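Local structure of methyl-accepting chemotaxis protein, putative (Geobacter sulfurreducens, 3OOV) at residues A[41-44]-A[45-49]; A[75-78]-A[79-83]; A[100-103]-A[104-107]; A[140-143]-A[144-147]. The protein is of unknown specific function but, as the GAF-domain region of a putative methyl-accepting chemotaxis protein, probably contributes to sensing or signal transmission in chemotaxis. All coordinates share one frame; numbering follows the deposited sequence.

Overall arrangement
All four contacts belong to one GAF domain. Contact 1, a hairpin turn, and contact 3, a 3-10 turn with a cis proline, lie at the surface; contacts 2 and 4 are partly buried and reach the second subunit. Contacts 1, 2 and 3 cluster: Leu49 CD1 packs on Ile76 CG2 (3.6 Å) and on Tyr104 OH (3.8 Å), and Ile76 CD1 meets Leu100 CD2 at 4.1 Å. Contact 4 stands apart, its centre about 27 Å from that of contact 1, across the chain's centre. Carboxylates grip backbone N-H groups in contacts 1 and 4; contact 2 adds a threonine hydroxyl and a water-bridged Lys78/Asp82 pair to helical bonds, and contact 3 combines turn bonds with Leu100-Tyr104 packing.

Contact 1. Residues A[41-44]-A[45-49]; sequences MADT and ARTSL
Ala42 and Leu49 face each other as an antiparallel non-hydrogen-bonded pair, CA to CA 4.2 Å, and just beyond them Asp43 N donates to Ser48 O at 2.8 Å, closing a beta hairpin whose end is a type I turn from Asp43 to Arg46. Within the turn, Arg46 N donates to Asp43 O at 2.9 Å from above the carbonyl plane. Arg46 follows in a left-handed conformation (phi 60°), consistent with the chain's return into strand 48-55.

The Asp43 side chain bridges the loop. With chi1 at 57°, CG sits between its own backbone N and carbonyl carbon, and the carboxylate folds over the returning chain. Its OD1 accepts from Ser48 N at 3.0 Å, a fairly straight bond (160°) that arrives from above the carboxylate plane, and takes a weak second bond from Thr47 N. OD2 lies alongside Ser48 CB at 3.6 Å. Were Asp43 an alanine, Ser48 N would probably lose its carboxylate acceptor and the loop would be freer to move. On the other flank, a water accepts from Arg46 NE at 2.8 Å and donates to Asp43 O, linking the extended arginine chain to the turn. The apolar part is small: Leu49 CD2 approaches Ala42 CB at 4.1 Å.

This hairpin joins strands 36-42 and 48-55 of the GAF sheet. Ala42 packs on Phe80 of helix 74-82, while Met41, a selenomethionine, and Arg46 both touch Ile127 on strand 125-133.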
# COMPACT_ATOMS: atom_id res chain seq x y z
N MSE A 41 16.13 3.99 -10.35
CA MSE A 41 15.87 2.92 -11.35
C MSE A 41 16.76 1.71 -11.11
O MSE A 41 17.98 1.86 -10.83
CB MSE A 41 16.09 3.49 -12.76
CG MSE A 41 15.06 4.61 -13.05
SE MSE A 41 13.20 3.87 -13.27
CE MSE A 41 13.58 2.86 -14.84
N ALA A 42 16.16 0.52 -11.07
CA ALA A 42 16.96 -0.72 -10.89
C ALA A 42 17.94 -0.92 -12.04
O ALA A 42 17.63 -0.58 -13.22
CB ALA A 42 16.02 -1.92 -10.82
N ASP A 43 19.12 -1.45 -11.76
CA ASP A 43 20.00 -1.85 -12.89
C ASP A 43 19.39 -3.11 -13.55
O ASP A 43 18.29 -3.60 -13.12
CB ASP A 43 21.43 -2.11 -12.46
CG ASP A 43 21.57 -3.19 -11.34
OD1 ASP A 43 20.58 -3.73 -10.81
OD2 ASP A 43 22.70 -3.44 -10.91
N THR A 44 20.09 -3.62 -14.58
CA THR A 44 19.57 -4.72 -15.36
C THR A 44 19.48 -6.01 -14.55
O THR A 44 18.56 -6.77 -14.74
CB THR A 44 20.26 -4.91 -16.77
OG1 THR A 44 19.38 -5.69 -17.58
CG2 THR A 44 21.58 -5.61 -16.67
N ALA A 45 20.35 -6.20 -13.59
CA ALA A 45 20.31 -7.35 -12.72
C ALA A 45 19.28 -7.16 -11.61
O ALA A 45 18.99 -8.11 -10.89
CB ALA A 45 21.70 -7.58 -12.08
N ARG A 46 18.79 -5.93 -11.43
CA ARG A 46 17.80 -5.64 -10.38
C ARG A 46 18.31 -5.95 -8.99
O ARG A 46 17.56 -6.35 -8.12
CB ARG A 46 16.41 -6.33 -10.68
CG ARG A 46 15.91 -5.86 -12.12
CD ARG A 46 14.44 -6.14 -12.45
NE ARG A 46 14.12 -5.72 -13.83
CZ ARG A 46 13.04 -6.12 -14.53
NH1 ARG A 46 12.13 -6.96 -14.02
NH2 ARG A 46 12.89 -5.68 -15.77
N THR A 47 19.59 -5.76 -8.77
CA THR A 47 20.14 -5.84 -7.43
C THR A 47 20.72 -4.54 -6.96
O THR A 47 21.29 -4.47 -5.88
CB THR A 47 21.28 -6.87 -7.36
OG1 THR A 47 22.21 -6.56 -8.39
CG2 THR A 47 20.73 -8.34 -7.53
N SER A 48 20.65 -3.50 -7.79
CA SER A 48 20.93 -2.14 -7.31
C SER A 48 19.95 -1.15 -7.91
O SER A 48 19.42 -1.37 -9.00
CB SER A 48 22.34 -1.68 -7.75
OG SER A 48 23.32 -2.50 -7.12
N LEU A 49 19.89 0.03 -7.29
CA LEU A 49 19.14 1.16 -7.82
C LEU A 49 20.07 2.33 -8.17
O LEU A 49 20.81 2.78 -7.32
CB LEU A 49 18.21 1.66 -6.73
CG LEU A 49 16.99 0.78 -6.37
CD1 LEU A 49 16.29 1.42 -5.05
CD2 LEU A 49 16.01 0.59 -7.55
O HOH W 1 23.50 -4.57 -8.91
O HOH W 2 23.42 -4.80 -13.34
O HOH W 3 15.67 -3.46 -14.57

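Contact 2. Residues A[75-78]-A[79-83]; sequences VITK and CFTDR
Thr77 O is gripped twice by Thr81, one turn further along the helix: Thr81 N reaches it at 2.9 Å, almost straight (169°), and Thr81 OG1 donates to it at the same 2.9 Å from above the carbonyl plane. The hydroxyl gets there because chi1 of -53° sets OG1 beside the backbone N, aimed back at the preceding turn. The two threonine side chains lie side by side, pointing the same way, with Thr77 CG2 4.0 Å from Thr81 OG1. The flanking bonds are regular alpha-helical i to i+4 links: Asp82 N to Lys78 O, Phe80 N to Ile76 O, and Cys79 N to Val75 O.

Lys78 and Asp82 form the other one-turn pair. The lysine chain bends at chi2, chi3 and chi4 and curls its ammonium round toward the aspartate, yet NZ stays 4.9 Å from Asp82 OD2. A water lies between them, donating to Asp82 OD2 at 2.9 Å and accepting from Lys78 NZ.

Further out, Tyr86 OH binds Asp82 OD2, while Thr77 OG1 is hydrogen-bonded to Asp70 O. Cys79 and Ile76 face Ile117 and Val129, placing helix 74-82 against strands 115-122 and 125-133 of the GAF sheet. Arg83, which leaves the helix with a positive phi of 51°, reaches the second subunit through a hydrogen bond to Ala93 O and a cation-pi contact with Tyr94, both of that subunit.

With a tyrosine hydroxyl and a water sharing OD2, Asp82 is probably ionised, a state the nearby lysine, not in direct contact, and a long, weak ion pair with Lys78 of the second subunit would favour.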
# COMPACT_ATOMS: atom_id res chain seq x y z
N VAL A 75 12.72 0.42 3.56
CA VAL A 75 11.41 0.39 2.99
C VAL A 75 11.44 0.68 1.49
O VAL A 75 10.50 0.42 0.78
CB VAL A 75 10.47 1.39 3.74
CG1 VAL A 75 10.98 2.84 3.58
CG2 VAL A 75 9.07 1.28 3.20
N ILE A 76 12.52 1.28 0.99
CA ILE A 76 12.64 1.43 -0.45
C ILE A 76 12.77 0.06 -1.12
O ILE A 76 12.09 -0.24 -2.10
CB ILE A 76 13.83 2.35 -0.84
CG1 ILE A 76 13.48 3.80 -0.47
CG2 ILE A 76 14.10 2.25 -2.36
CD1 ILE A 76 14.66 4.76 -0.45
N THR A 77 13.65 -0.76 -0.58
CA THR A 77 13.74 -2.14 -1.07
C THR A 77 12.40 -2.89 -0.94
O THR A 77 12.03 -3.68 -1.85
CB THR A 77 14.81 -2.88 -0.24
OG1 THR A 77 16.04 -2.22 -0.50
CG2 THR A 77 14.94 -4.40 -0.65
N LYS A 78 11.69 -2.70 0.17
CA LYS A 78 10.38 -3.40 0.32
C LYS A 78 9.40 -2.95 -0.68
O LYS A 78 8.63 -3.80 -1.20
CB LYS A 78 9.80 -3.29 1.71
CG LYS A 78 10.52 -4.16 2.71
CD LYS A 78 10.64 -3.51 4.07
CE LYS A 78 9.31 -3.53 4.76
NZ LYS A 78 8.85 -5.00 4.89
N CYS A 79 9.34 -1.62 -0.93
CA CYS A 79 8.48 -1.12 -2.00
C CYS A 79 8.77 -1.84 -3.35
O CYS A 79 7.84 -2.26 -4.10
CB CYS A 79 8.71 0.40 -2.22
SG CYS A 79 7.74 1.07 -3.57
N PHE A 80 10.06 -1.88 -3.68
CA PHE A 80 10.50 -2.43 -4.97
C PHE A 80 10.11 -3.94 -5.06
O PHE A 80 9.50 -4.37 -6.05
CB PHE A 80 12.02 -2.29 -5.11
CG PHE A 80 12.53 -2.78 -6.44
CD1 PHE A 80 12.56 -1.91 -7.55
CD2 PHE A 80 12.99 -4.09 -6.58
CE1 PHE A 80 13.02 -2.35 -8.78
CE2 PHE A 80 13.47 -4.55 -7.81
CZ PHE A 80 13.51 -3.67 -8.90
N THR A 81 10.44 -4.70 -4.01
CA THR A 81 10.16 -6.15 -3.96
C THR A 81 8.65 -6.49 -3.99
O THR A 81 8.21 -7.38 -4.72
CB THR A 81 10.91 -6.77 -2.74
OG1 THR A 81 12.30 -6.39 -2.82
CG2 THR A 81 11.00 -8.23 -2.84
N ASP A 82 7.84 -5.76 -3.24
CA ASP A 82 6.42 -6.08 -3.06
C ASP A 82 5.53 -5.32 -4.04
O ASP A 82 4.30 -5.49 -4.04
CB ASP A 82 5.96 -5.66 -1.65
CG ASP A 82 6.69 -6.36 -0.51
OD1 ASP A 82 7.48 -7.30 -0.75
OD2 ASP A 82 6.49 -5.94 0.67
N ARG A 83 6.11 -4.40 -4.81
CA ARG A 83 5.34 -3.51 -5.73
C ARG A 83 4.18 -2.85 -4.98
O ARG A 83 3.07 -2.73 -5.47
CB ARG A 83 4.84 -4.28 -6.97
CG ARG A 83 5.95 -4.87 -7.81
CD ARG A 83 5.37 -5.59 -9.09
NE ARG A 83 4.97 -6.98 -8.82
CZ ARG A 83 3.74 -7.46 -8.99
NH1 ARG A 83 2.74 -6.69 -9.44
NH2 ARG A 83 3.53 -8.74 -8.69
O HOH W 4 8.28 -6.42 2.87

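Contact 3. Residues A[100-103]-A[104-107]; sequences LQSP and YDAI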
# COMPACT_ATOMS: atom_id res chain seq x y z
N LEU A 100 16.24 3.29 6.67
CA LEU A 100 17.39 3.28 5.80
C LEU A 100 18.68 3.07 6.57
O LEU A 100 18.85 3.61 7.64
CB LEU A 100 17.45 4.59 5.02
CG LEU A 100 16.23 4.85 4.17
CD1 LEU A 100 16.39 6.15 3.31
CD2 LEU A 100 15.92 3.64 3.33
N GLN A 101 19.58 2.26 6.05
CA GLN A 101 20.91 2.06 6.66
C GLN A 101 21.97 2.69 5.74
O GLN A 101 21.63 3.12 4.63
CB GLN A 101 21.18 0.54 6.81
CG GLN A 101 20.30 -0.19 7.83
CD GLN A 101 20.37 -1.76 7.71
OE1 GLN A 101 21.44 -2.36 7.54
NE2 GLN A 101 19.21 -2.41 7.81
N SER A 102 23.24 2.72 6.15
CA SER A 102 24.34 3.01 5.18
C SER A 102 24.32 2.04 4.00
O SER A 102 24.26 0.85 4.23
CB SER A 102 25.71 2.92 5.86
OG SER A 102 26.65 3.54 4.97
N PRO A 103 24.45 2.50 2.72
CA PRO A 103 24.80 3.86 2.31
C PRO A 103 23.62 4.78 2.09
O PRO A 103 23.86 5.98 1.83
CB PRO A 103 25.57 3.64 0.99
CG PRO A 103 24.81 2.45 0.35
CD PRO A 103 24.51 1.56 1.58
N TYR A 104 22.37 4.26 2.14
CA TYR A 104 21.18 5.11 1.85
C TYR A 104 21.09 6.33 2.83
O TYR A 104 20.65 7.42 2.45
CB TYR A 104 19.87 4.30 1.90
CG TYR A 104 19.58 3.28 0.77
CD1 TYR A 104 18.63 3.57 -0.20
CD2 TYR A 104 20.19 2.02 0.74
CE1 TYR A 104 18.31 2.65 -1.20
CE2 TYR A 104 19.87 1.07 -0.25
CZ TYR A 104 18.95 1.40 -1.21
OH TYR A 104 18.61 0.55 -2.22
N ASP A 105 21.50 6.16 4.07
CA ASP A 105 21.28 7.19 5.07
C ASP A 105 22.40 8.26 5.08
O ASP A 105 22.39 9.17 5.91
CB ASP A 105 21.11 6.55 6.45
CG ASP A 105 22.41 6.01 7.04
OD1 ASP A 105 22.35 5.57 8.20
OD2 ASP A 105 23.48 6.00 6.37
N ALA A 106 23.33 8.13 4.14
CA ALA A 106 24.36 9.14 3.90
C ALA A 106 23.82 10.17 2.90
O ALA A 106 24.49 11.17 2.64
CB ALA A 106 25.66 8.48 3.32
N ILE A 107 22.64 9.93 2.31
CA ILE A 107 22.13 10.84 1.29
C ILE A 107 21.01 11.73 1.87
O ILE A 107 19.91 11.23 2.25
CB ILE A 107 21.60 10.06 0.08
CG1 ILE A 107 22.50 8.81 -0.15
CG2 ILE A 107 21.33 10.96 -1.17
CD1 ILE A 107 22.99 8.55 -1.55
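Gln101 O turns back toward Tyr104 N, 2.8 Å away, across a cis peptide bond between Ser102 and Pro103; with Ser102 extended and Pro103 at phi -92° and psi -7°, the geometry fits a type VIa turn. This turn leads into a short 3-10 segment, 104-106, in the long GAF-domain loop between strands 86-88 and 115-122.

The backbone hydrogen bonds carry the turn onward. Asp105 N donates to Gln101 O at 3.1 Å, an i to i+4 bond, and Ala106 N donates to Pro103 O at 3.2 Å. Both donors come from above the carbonyl plane rather than within it. Ile107 N then binds Tyr104 O, repeating the i to i+3 spacing of Ala106 N to Pro103 O.

Apolar contacts line the inner side. Leu100 CB meets Tyr104 CB at 4.0 Å, the two side chains crossing at about a right angle, and Leu100 CD1 is hardly farther from the same carbon. The proline ring adds a looser contact, Pro103 CD to Tyr104 CD2 at 4.4 Å. Chi1 of -72° sets the Tyr104 ring beside its backbone N and sends it inward, where OH is hydrogen-bonded to Pro68 O and the ring packs on Leu67 of strand 66-68. A glycerol, probably from the crystallisation liquor, lies about 4 Å from the Leu100 side chain.

Asp105 OD2 lies 3.3 Å from Ser102 N, but at too poor an angle for a bond. At the ring itself, Gln101 O sits at the tyrosine's edge, near its plane, and only 3.5 Å from Tyr104 CB.

Contact 4. Residues A[140-143]-A[144-147]; sequences SLND and TDVD
A capping box formed by Asn142 and Asp145 opens helix 143-167, each side chain reaching the other's backbone. Asn142 OD1 accepts from Asp145 N at 3.1 Å, in the carbonyl plane, while Asn142 N donates to Asp145 OD2 at 2.8 Å in an almost perfectly straight bond (176°) that uses the anti lone pair of the carboxylate oxygen. The planes of the Asn142 amide and the Asp145 carboxylate are 23° apart. Chi1 of 70° holds Asn142 CG between its backbone N and carbonyl carbon, turning OD1 over the first helical turn. There Thr144 OG1 also donates to Asn142 OD1 at 2.7 Å, with Thr144 N adding a weak bond. Replacing Asn142 by alanine removes OD1, which is likely to leave Asp145 N and the Thr144 hydroxyl without their shared acceptor and let the helix start fray.

In the GAF fold this helix follows the loop after strand 125-133, and Leu141 and Val146 both pack on Val116 of strand 115-122. Regular helical bonding begins at the cap itself, Val146 N to Asn142 O at 2.9 Å, then Asp147 N to Asp143 O. Leu141 CD2 lies over one face of the Asp145 carboxylate, 3.7 Å from its CG.

Asp145 is buried, but its oxygens have further partners: OD2 forms a salt bridge with Arg139 NH2, and OD1 a hydrogen bond with Tyr34 OH, so the charged form is probably favoured. Asp143 OD1 is paired with Lys150 NZ of the second subunit.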
# COMPACT_ATOMS: atom_id res chain seq x y z
N SER A 140 1.35 15.52 7.10
CA SER A 140 1.53 14.15 6.53
C SER A 140 0.97 13.97 5.13
O SER A 140 -0.09 14.45 4.85
CB SER A 140 0.78 13.16 7.39
OG SER A 140 1.51 12.87 8.52
N LEU A 141 1.67 13.21 4.27
CA LEU A 141 1.09 12.89 2.96
C LEU A 141 -0.14 11.98 3.17
O LEU A 141 -0.14 11.12 4.08
CB LEU A 141 2.11 12.19 2.07
CG LEU A 141 3.30 13.03 1.61
CD1 LEU A 141 4.35 12.14 0.95
CD2 LEU A 141 2.89 14.05 0.67
N ASN A 142 -1.16 12.20 2.33
CA ASN A 142 -2.41 11.38 2.35
C ASN A 142 -2.76 10.63 1.04
O ASN A 142 -2.03 10.72 0.03
CB ASN A 142 -3.62 12.23 2.82
CG ASN A 142 -4.07 13.31 1.80
OD1 ASN A 142 -3.80 13.28 0.58
ND2 ASN A 142 -4.79 14.30 2.32
N ASP A 143 -3.90 9.95 1.07
CA ASP A 143 -4.35 9.11 -0.04
C ASP A 143 -4.46 9.90 -1.31
O ASP A 143 -4.18 9.37 -2.37
CB ASP A 143 -5.69 8.43 0.28
CG ASP A 143 -5.55 7.30 1.31
OD1 ASP A 143 -4.43 6.80 1.62
OD2 ASP A 143 -6.60 6.88 1.84
N THR A 144 -4.81 11.18 -1.24
CA THR A 144 -4.85 11.92 -2.52
C THR A 144 -3.43 12.25 -3.00
O THR A 144 -3.22 12.36 -4.17
CB THR A 144 -5.67 13.23 -2.50
OG1 THR A 144 -4.95 14.22 -1.72
CG2 THR A 144 -7.05 12.97 -1.88
N ASP A 145 -2.47 12.41 -2.08
CA ASP A 145 -1.09 12.63 -2.53
C ASP A 145 -0.62 11.33 -3.21
O ASP A 145 0.02 11.41 -4.25
CB ASP A 145 -0.15 12.98 -1.38
CG ASP A 145 -0.52 14.31 -0.73
OD1 ASP A 145 -0.51 15.34 -1.43
OD2 ASP A 145 -0.83 14.27 0.48
N VAL A 146 -0.89 10.18 -2.58
CA VAL A 146 -0.58 8.86 -3.16
C VAL A 146 -1.20 8.70 -4.56
O VAL A 146 -0.51 8.31 -5.46
CB VAL A 146 -0.99 7.68 -2.22
CG1 VAL A 146 -1.07 6.35 -2.99
CG2 VAL A 146 -0.04 7.55 -1.04
N ASP A 147 -2.47 9.10 -4.76
CA ASP A 147 -3.08 9.03 -6.11
C ASP A 147 -2.27 9.87 -7.04
O ASP A 147 -2.16 9.55 -8.20
CB ASP A 147 -4.52 9.58 -6.21
CG ASP A 147 -5.51 8.84 -5.35
OD1 ASP A 147 -5.24 7.70 -4.92
OD2 ASP A 147 -6.59 9.45 -5.09